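Local structure of tetratricopeptide repeat protein (Parabacteroides merdae ATCC 43184, 4R7S) at residues Phe188-Ile200 and Leu213-Tyr225. The protein is of unknown function but, as a tetratricopeptide repeat protein, probably uses its array of paired helices as a scaffold for binding partner proteins or peptides. Sequence-based numbering, arbitrary orientation.
Sequences FMMGKNARAMADI and LYVLRGKIKLAQY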
loop_
_atom_site.group_PDB
_atom_site.type_symbol
_atom_site.label_atom_id
_atom_site.label_comp_id
_atom_site.label_asym_id
_atom_site.label_seq_id
_atom_site.Cartn_x
_atom_site.Cartn_y
_atom_site.Cartn_z
ATOM N N PHE A 188 18.736 10.959 -1.020
ATOM C CA PHE A 188 18.355 12.133 -0.245
ATOM C C PHE A 188 18.608 11.870 1.230
ATOM O O PHE A 188 19.234 12.703 1.882
ATOM C CB PHE A 188 16.905 12.524 -0.495
ATOM C CG PHE A 188 16.385 13.611 0.418
ATOM C CD1 PHE A 188 16.684 14.943 0.179
ATOM C CD2 PHE A 188 15.530 13.306 1.474
ATOM C CE1 PHE A 188 16.163 15.953 0.993
ATOM C CE2 PHE A 188 15.031 14.310 2.302
ATOM C CZ PHE A 188 15.347 15.629 2.054
HETATM N N MSE A 189 18.179 10.696 1.748
HETATM C CA MSE A 189 18.411 10.357 3.153
HETATM C C MSE A 189 19.900 10.237 3.482
HETATM O O MSE A 189 20.266 10.261 4.652
HETATM C CB MSE A 189 17.704 9.069 3.534
HETATM C CG MSE A 189 16.216 9.229 3.631
HETATM SE SE MSE A 189 15.381 7.595 4.281
HETATM C CE MSE A 189 16.141 7.565 6.191
HETATM N N MSE A 190 20.739 10.091 2.465
HETATM C CA MSE A 190 22.186 9.961 2.608
HETATM C C MSE A 190 22.897 11.316 2.578
HETATM O O MSE A 190 24.109 11.353 2.814
HETATM C CB MSE A 190 22.755 9.086 1.461
HETATM C CG MSE A 190 22.566 7.617 1.668
HETATM SE SE MSE A 190 23.307 6.630 0.170
HETATM C CE MSE A 190 25.216 6.635 0.750
ATOM N N GLY A 191 22.167 12.381 2.211
ATOM C CA GLY A 191 22.678 13.744 2.051
ATOM C C GLY A 191 23.245 13.983 0.665
ATOM O O GLY A 191 23.842 15.030 0.407
ATOM N N LYS A 192 23.079 13.010 -0.237
ATOM C CA LYS A 192 23.574 13.035 -1.606
ATOM C C LYS A 192 22.504 13.615 -2.541
ATOM O O LYS A 192 21.969 12.931 -3.430
ATOM C CB LYS A 192 23.998 11.627 -2.034
ATOM C CG LYS A 192 25.209 11.072 -1.277
ATOM C CD LYS A 192 25.812 9.878 -2.067
ATOM C CE LYS A 192 27.043 9.257 -1.433
ATOM N NZ LYS A 192 28.248 10.141 -1.491
ATOM N N ASN A 193 22.207 14.903 -2.342
ATOM C CA ASN A 193 21.161 15.608 -3.069
ATOM C C ASN A 193 21.424 15.724 -4.573
ATOM O O ASN A 193 20.506 15.489 -5.340
ATOM C CB ASN A 193 20.932 16.979 -2.459
ATOM C CG ASN A 193 20.349 16.967 -1.053
ATOM O OD1 ASN A 193 19.909 15.945 -0.499
ATOM N ND2 ASN A 193 20.293 18.139 -0.452
ATOM N N ALA A 194 22.636 16.065 -5.009
ATOM C CA ALA A 194 22.865 16.177 -6.446
ATOM C C ALA A 194 22.685 14.813 -7.124
ATOM O O ALA A 194 22.037 14.752 -8.175
ATOM C CB ALA A 194 24.246 16.758 -6.739
ATOM N N ARG A 195 23.189 13.719 -6.484
ATOM C CA ARG A 195 23.033 12.351 -7.009
ATOM C C ARG A 195 21.542 11.958 -7.087
ATOM O O ARG A 195 21.130 11.342 -8.077
ATOM C CB ARG A 195 23.809 11.310 -6.186
ATOM C CG ARG A 195 23.978 9.997 -6.977
ATOM C CD ARG A 195 25.064 9.111 -6.416
ATOM N NE ARG A 195 25.228 7.902 -7.220
ATOM C CZ ARG A 195 26.134 7.738 -8.183
ATOM N NH1 ARG A 195 26.994 8.713 -8.475
ATOM N NH2 ARG A 195 26.201 6.594 -8.848
ATOM N N ALA A 196 20.751 12.334 -6.042
ATOM C CA ALA A 196 19.320 12.081 -5.966
ATOM C C ALA A 196 18.607 12.746 -7.129
ATOM O O ALA A 196 17.751 12.118 -7.765
ATOM C CB ALA A 196 18.769 12.603 -4.650
HETATM N N MSE A 197 19.012 13.996 -7.449
HETATM C CA MSE A 197 18.419 14.786 -8.536
HETATM C C MSE A 197 18.636 14.141 -9.888
HETATM O O MSE A 197 17.758 14.240 -10.741
HETATM C CB MSE A 197 18.959 16.212 -8.564
HETATM C CG MSE A 197 18.350 17.113 -7.489
HETATM SE SE MSE A 197 16.387 17.314 -7.622
HETATM C CE MSE A 197 16.149 17.191 -9.805
ATOM N N ALA A 198 19.797 13.482 -10.082
ATOM C CA ALA A 198 20.112 12.771 -11.310
ATOM C C ALA A 198 19.057 11.694 -11.532
ATOM O O ALA A 198 18.473 11.638 -12.609
ATOM C CB ALA A 198 21.508 12.171 -11.229
ATOM N N ASP A 199 18.762 10.887 -10.481
ATOM C CA ASP A 199 17.720 9.841 -10.504
ATOM C C ASP A 199 16.340 10.437 -10.717
ATOM O O ASP A 199 15.579 9.912 -11.541
ATOM C CB ASP A 199 17.730 9.007 -9.220
ATOM C CG ASP A 199 18.670 7.808 -9.228
ATOM O OD1 ASP A 199 19.274 7.523 -10.286
ATOM O OD2 ASP A 199 18.780 7.146 -8.196
ATOM N N ILE A 200 16.026 11.551 -10.009
ATOM C CA ILE A 200 14.744 12.247 -10.122
ATOM C C ILE A 200 14.527 12.751 -11.569
ATOM O O ILE A 200 13.451 12.563 -12.134
ATOM C CB ILE A 200 14.661 13.371 -9.074
ATOM C CG1 ILE A 200 14.484 12.758 -7.659
ATOM C CG2 ILE A 200 13.524 14.383 -9.384
ATOM C CD1 ILE A 200 14.590 13.753 -6.489
ATOM N N LEU A 213 7.585 11.819 -5.337
ATOM C CA LEU A 213 8.746 12.309 -6.047
ATOM C C LEU A 213 8.689 13.830 -6.185
ATOM O O LEU A 213 9.750 14.467 -6.183
ATOM C CB LEU A 213 8.936 11.617 -7.408
ATOM C CG LEU A 213 10.379 11.659 -7.924
ATOM C CD1 LEU A 213 11.314 10.783 -7.071
ATOM C CD2 LEU A 213 10.457 11.366 -9.416
ATOM N N TYR A 214 7.474 14.422 -6.242
ATOM C CA TYR A 214 7.361 15.884 -6.292
ATOM C C TYR A 214 7.763 16.449 -4.929
ATOM O O TYR A 214 8.507 17.421 -4.887
ATOM C CB TYR A 214 5.959 16.350 -6.708
ATOM C CG TYR A 214 5.744 16.435 -8.205
ATOM C CD1 TYR A 214 6.131 17.564 -8.922
ATOM C CD2 TYR A 214 5.122 15.402 -8.900
ATOM C CE1 TYR A 214 5.946 17.647 -10.304
ATOM C CE2 TYR A 214 4.913 15.480 -10.282
ATOM C CZ TYR A 214 5.306 16.617 -10.977
ATOM O OH TYR A 214 5.054 16.733 -12.330
ATOM N N VAL A 215 7.355 15.782 -3.815
ATOM C CA VAL A 215 7.746 16.181 -2.444
ATOM C C VAL A 215 9.274 16.091 -2.333
ATOM O O VAL A 215 9.903 17.051 -1.897
ATOM C CB VAL A 215 7.035 15.352 -1.336
ATOM C CG1 VAL A 215 7.705 15.527 0.031
ATOM C CG2 VAL A 215 5.563 15.704 -1.250
ATOM N N LEU A 216 9.856 14.956 -2.789
ATOM C CA LEU A 216 11.291 14.687 -2.798
ATOM C C LEU A 216 12.054 15.772 -3.572
ATOM O O LEU A 216 13.003 16.347 -3.020
ATOM C CB LEU A 216 11.605 13.289 -3.369
ATOM C CG LEU A 216 13.037 12.786 -3.074
ATOM C CD1 LEU A 216 13.318 12.709 -1.558
ATOM C CD2 LEU A 216 13.312 11.464 -3.743
ATOM N N ARG A 217 11.623 16.088 -4.812
ATOM C CA ARG A 217 12.247 17.175 -5.568
ATOM C C ARG A 217 12.051 18.547 -4.859
ATOM O O ARG A 217 12.957 19.387 -4.878
ATOM C CB ARG A 217 11.711 17.242 -7.000
ATOM C CG ARG A 217 12.628 18.094 -7.886
ATOM C CD ARG A 217 12.286 17.971 -9.337
ATOM N NE ARG A 217 11.008 18.609 -9.629
ATOM C CZ ARG A 217 10.564 18.832 -10.854
ATOM N NH1 ARG A 217 11.279 18.453 -11.905
ATOM N NH2 ARG A 217 9.394 19.430 -11.042
ATOM N N GLY A 218 10.897 18.744 -4.238
ATOM C CA GLY A 218 10.599 19.983 -3.525
ATOM C C GLY A 218 11.504 20.186 -2.324
ATOM O O GLY A 218 12.031 21.285 -2.102
ATOM N N LYS A 219 11.736 19.088 -1.576
ATOM C CA LYS A 219 12.583 19.066 -0.394
ATOM C C LYS A 219 14.027 19.362 -0.757
ATOM O O LYS A 219 14.721 20.060 0.002
ATOM C CB LYS A 219 12.467 17.728 0.310
ATOM C CG LYS A 219 11.281 17.637 1.251
ATOM C CD LYS A 219 11.464 16.428 2.132
ATOM C CE LYS A 219 10.195 15.960 2.790
ATOM N NZ LYS A 219 10.196 14.477 2.938
ATOM N N ILE A 220 14.472 18.876 -1.938
ATOM C CA ILE A 220 15.837 19.114 -2.421
ATOM C C ILE A 220 15.935 20.558 -2.849
ATOM O O ILE A 220 16.857 21.251 -2.406
ATOM C CB ILE A 220 16.266 18.125 -3.531
ATOM C CG1 ILE A 220 16.569 16.735 -2.919
ATOM C CG2 ILE A 220 17.463 18.664 -4.313
ATOM C CD1 ILE A 220 16.352 15.552 -3.871
ATOM N N LYS A 221 14.941 21.044 -3.628
ATOM C CA LYS A 221 14.885 22.449 -4.049
ATOM C C LYS A 221 14.960 23.352 -2.811
ATOM O O LYS A 221 15.731 24.322 -2.834
ATOM C CB LYS A 221 13.632 22.723 -4.877
ATOM C CG LYS A 221 13.788 22.241 -6.302
ATOM C CD LYS A 221 12.495 22.374 -7.063
ATOM C CE LYS A 221 12.705 22.041 -8.521
ATOM N NZ LYS A 221 11.409 21.752 -9.197
ATOM N N LEU A 222 14.252 22.982 -1.701
ATOM C CA LEU A 222 14.335 23.697 -0.427
ATOM C C LEU A 222 15.800 23.796 0.046
ATOM O O LEU A 222 16.282 24.904 0.319
ATOM C CB LEU A 222 13.511 23.005 0.666
ATOM C CG LEU A 222 12.176 23.572 1.097
ATOM C CD1 LEU A 222 11.671 22.812 2.313
ATOM C CD2 LEU A 222 12.252 25.060 1.443
ATOM N N ALA A 223 16.505 22.639 0.117
ATOM C CA ALA A 223 17.909 22.555 0.547
ATOM C C ALA A 223 18.839 23.373 -0.365
ATOM O O ALA A 223 19.866 23.874 0.105
ATOM C CB ALA A 223 18.363 21.098 0.583
ATOM N N GLN A 224 18.471 23.520 -1.655
ATOM C CA GLN A 224 19.234 24.287 -2.646
ATOM C C GLN A 224 18.880 25.795 -2.573
ATOM O O GLN A 224 19.310 26.575 -3.428
ATOM C CB GLN A 224 18.991 23.733 -4.057
ATOM C CG GLN A 224 19.562 22.331 -4.280
ATOM C CD GLN A 224 19.131 21.691 -5.591
ATOM O OE1 GLN A 224 18.145 22.089 -6.235
ATOM N NE2 GLN A 224 19.863 20.659 -6.008
ATOM N N TYR A 225 18.143 26.203 -1.517
ATOM C CA TYR A 225 17.706 27.582 -1.230
ATOM C C TYR A 225 16.865 28.148 -2.402
ATOM O O TYR A 225 17.031 29.300 -2.779
ATOM C CB TYR A 225 18.909 28.514 -0.871
ATOM C CG TYR A 225 19.915 27.902 0.091
ATOM C CD1 TYR A 225 19.656 27.844 1.460
ATOM C CD2 TYR A 225 21.114 27.358 -0.373
ATOM C CE1 TYR A 225 20.564 27.254 2.345
ATOM C CE2 TYR A 225 22.029 26.763 0.502
ATOM C CZ TYR A 225 21.751 26.715 1.862
ATOM O OH TYR A 225 22.649 26.131 2.731
#
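Arg-217, whose CG lies 3.8 Å from the selenium SE of Met-197, carries its NE on to Asp-233 OD2 in helix 227-238, an oxygen that Lys-221 NZ also grips. Their shared carboxylate oxygen probably offsets the repulsion between Arg-217 NE and Lys-221 NZ, which lie 3.2 Å apart without bonding to each other. The arginine's aliphatic part stays with segment 188-200: CD is 3.8 Å from Ile-200 CG2, and the Met-197 side chain, bent at its second and third torsions, crosses it at about a right angle.

From here inward the contact is mostly apolar, built on two knobs into holes. Ile-200 enters among Leu-213, Leu-216, Arg-217 and Ile-220; its CD1 meets Ile-220 CD1 at 3.6 Å. In return, Ile-220 sits among Phe-188, Asn-193, Ala-196 and Met-197, and its two branches divide the hole: CG2 is 3.6 Å from Met-197 CG, while the other branch sets CG1 3.6 Å from Phe-188 CD1 and ends with CD1 on Ala-196 CB.

Phe-188 turns CG opposite its backbone N (chi1 172°), which sends the ring toward helix 211-223. There Leu-216 CD1 touches CB at 3.7 Å, while Lys-219 lays CB and CD near CZ. With an alanine at Phe-188, Ile-220 CG1 and the Lys-219 methylenes would probably lose their ring partner, leaving a gap beside Leu-216.

The axes of segments 193-200 and 213-223 come within 10.7 Å of each other, their directions 145° apart, so the helices run roughly antiparallel. Helix 211-223 thus packs on both helix 178-189, through Phe-188, and helix 193-206, the stacking characteristic of tetratricopeptide repeats, with helix 227-238 beyond it.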